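Local coordinates for 5-formyl-3-hydroxy-2-methylpyridine 4-carboxylate 5-dehydrogenase (Mesorhizobium japonicum MAFF 303099, PDB 4OM8), which oxidises a formylpyridine carboxylate intermediate of vitamin B6 breakdown with NAD+, and can also reduce it with NADH to 4-pyridoxic acid, at residues A6-G11 and E85-N90. Residues are numbered along the deposited sequence; the frame is centred on the assembly and turned at random.
Sequences AIIGLG and ENVPEN. With NAD (nicotinamide-adenine-dinucleotide), chain C.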
# COMPACT_ATOMS: atom_id res chain seq x y z
N ALA A 6 12.60 23.30 18.81
CA ALA A 6 13.66 23.64 17.87
C ALA A 6 13.80 22.50 16.88
O ALA A 6 13.77 21.34 17.28
CB ALA A 6 14.99 23.88 18.59
N ILE A 7 13.95 22.84 15.61
CA ILE A 7 14.29 21.87 14.57
C ILE A 7 15.69 22.15 14.04
O ILE A 7 16.01 23.29 13.66
CB ILE A 7 13.26 21.89 13.41
CG1 ILE A 7 11.88 21.49 13.94
CG2 ILE A 7 13.70 20.96 12.29
CD1 ILE A 7 10.73 21.74 13.00
N ILE A 8 16.53 21.11 14.03
CA ILE A 8 17.89 21.20 13.51
C ILE A 8 17.98 20.45 12.19
O ILE A 8 17.96 19.21 12.17
CB ILE A 8 18.91 20.63 14.51
CG1 ILE A 8 18.69 21.22 15.90
CG2 ILE A 8 20.34 20.83 13.99
CD1 ILE A 8 18.73 22.75 15.97
N GLY A 9 18.04 21.19 11.09
CA GLY A 9 18.12 20.60 9.77
C GLY A 9 16.85 20.91 9.00
O GLY A 9 15.75 20.52 9.42
N LEU A 10 17.01 21.63 7.89
CA LEU A 10 15.89 22.13 7.10
C LEU A 10 15.91 21.71 5.64
O LEU A 10 15.64 22.52 4.75
CB LEU A 10 15.84 23.66 7.15
CG LEU A 10 15.35 24.32 8.43
CD1 LEU A 10 15.56 25.83 8.33
CD2 LEU A 10 13.88 24.00 8.63
N GLY A 11 16.24 20.45 5.39
CA GLY A 11 16.21 19.93 4.03
C GLY A 11 14.80 19.49 3.69
O GLY A 11 13.83 20.16 4.04
N GLU A 85 16.14 16.68 16.01
CA GLU A 85 17.31 16.61 15.16
C GLU A 85 16.91 15.98 13.83
O GLU A 85 16.31 14.89 13.79
CB GLU A 85 18.43 15.81 15.84
CG GLU A 85 19.58 15.46 14.91
CD GLU A 85 19.33 14.15 14.19
OE1 GLU A 85 19.13 13.14 14.88
OE2 GLU A 85 19.33 14.14 12.95
N ASN A 86 17.26 16.68 12.75
CA ASN A 86 16.78 16.35 11.41
C ASN A 86 17.89 16.58 10.39
O ASN A 86 17.67 17.18 9.34
CB ASN A 86 15.55 17.21 11.11
CG ASN A 86 14.83 16.81 9.83
OD1 ASN A 86 14.59 15.63 9.57
ND2 ASN A 86 14.50 17.80 9.02
N VAL A 87 19.10 16.12 10.71
CA VAL A 87 20.28 16.36 9.87
C VAL A 87 20.56 15.07 9.07
O VAL A 87 19.80 14.11 9.18
CB VAL A 87 21.50 16.81 10.75
CG1 VAL A 87 21.13 18.07 11.56
CG2 VAL A 87 22.01 15.67 11.64
N PRO A 88 21.61 15.06 8.21
CA PRO A 88 21.79 13.86 7.37
C PRO A 88 21.92 12.56 8.14
O PRO A 88 22.26 12.52 9.33
CB PRO A 88 23.09 14.16 6.63
CG PRO A 88 23.12 15.64 6.51
CD PRO A 88 22.49 16.15 7.78
N GLU A 89 21.64 11.48 7.42
CA GLU A 89 21.68 10.13 7.95
C GLU A 89 23.12 9.64 8.10
O GLU A 89 23.62 8.83 7.32
CB GLU A 89 20.86 9.22 7.05
CG GLU A 89 20.58 7.88 7.65
CD GLU A 89 19.44 7.91 8.66
OE1 GLU A 89 18.69 6.92 8.67
OE2 GLU A 89 19.31 8.90 9.43
N ASN A 90 23.79 10.15 9.13
CA ASN A 90 25.21 9.95 9.35
C ASN A 90 25.44 10.13 10.84
O ASN A 90 25.21 11.21 11.37
CB ASN A 90 26.02 10.96 8.52
CG ASN A 90 27.53 10.84 8.70
OD1 ASN A 90 28.03 10.57 9.79
ND2 ASN A 90 28.26 11.07 7.61
PA NAD C . 18.29 16.43 3.65
O1A NAD C . 19.66 15.98 3.16
O2A NAD C . 17.22 16.87 2.67
O5B NAD C . 18.53 17.64 4.69
C5B NAD C . 19.56 17.59 5.69
C4B NAD C . 19.81 19.02 6.16
O4B NAD C . 20.66 19.00 7.30
C3B NAD C . 20.51 19.84 5.08
O3B NAD C . 19.75 21.02 4.79
C2B NAD C . 21.86 20.17 5.70
O2B NAD C . 22.41 21.44 5.31
C1B NAD C . 21.54 20.12 7.18
N9A NAD C . 22.68 19.93 8.08
C8A NAD C . 23.79 19.20 7.88
N7A NAD C . 24.60 19.24 8.96
C5A NAD C . 24.01 20.02 9.89
C6A NAD C . 24.31 20.49 11.25
N6A NAD C . 25.46 20.13 11.88
N1A NAD C . 23.41 21.29 11.85
C2A NAD C . 22.27 21.66 11.25
N3A NAD C . 21.93 21.27 10.01
C4A NAD C . 22.75 20.47 9.29
O3 NAD C . 17.77 15.28 4.65
PN NAD C . 16.24 14.86 4.92
O1N NAD C . 15.74 14.02 3.77
O2N NAD C . 15.41 16.04 5.37
O5D NAD C . 16.41 13.88 6.18
C5D NAD C . 16.88 14.34 7.45
C4D NAD C . 16.76 13.19 8.44
O4D NAD C . 15.41 12.74 8.41
C3D NAD C . 17.62 11.99 8.05
O3D NAD C . 17.98 11.32 9.26
C2D NAD C . 16.67 11.10 7.27
O2D NAD C . 17.02 9.72 7.38
C1D NAD C . 15.35 11.37 7.98
N1N NAD C . 14.15 11.16 7.16
C2N NAD C . 14.13 11.39 5.83
C3N NAD C . 12.95 11.19 5.11
C7N NAD C . 12.86 11.39 3.62
O7N NAD C . 13.60 12.17 3.03
N7N NAD C . 11.96 10.66 2.96
C4N NAD C . 11.80 10.77 5.77
C5N NAD C . 11.85 10.56 7.14
C6N NAD C . 13.04 10.78 7.81
O HOH W 1 16.46 18.13 6.93
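Ile8 and Glu85 form the last parallel bridge between strands 4-8 and 82-85, where both segments leave the sheet of the Rossmann fold beside NAD. Asn86 N donates to Ile8 O across 2.7 Å, although the angle at hydrogen, 136°, is well short of straight. Beyond it the packing is tight and buried. Val87 CG1 stands anti to its own carbonyl carbon (chi1 -57°) and thereby runs alongside Ile8, with CG1 3.8 Å from Ile8 CG2. The same Ile8 CG2 meets the adenine at C2A, 3.5 Å away, so the two branches pack against one another and the base. Gly9, consistent with the first glycine of a GxGxxG turn, has no space for a side chain: a beta carbon would fall 2.1 Å from Asn86 O. Val87 N is held by Glu85 OE2 (3.0 Å, 165° at hydrogen), a carboxylate also engaged by Lys94 and Ser113. The terminal amide of Asn86 lies between Gly9 O and the nicotinamide-side ribose; an alanine here would probably open a gap between that carbonyl and the sugar. Toward the partly exposed Gly11 the segments diverge, and water takes over: one molecule accepts from Gly11 N at 2.8 Å and sits beside both Asn86 O and the NAD pyrophosphate. Farther along, at partly exposed Glu89, the ribose hydroxyl O3D of NAD donates to OE2 at 2.8 Å.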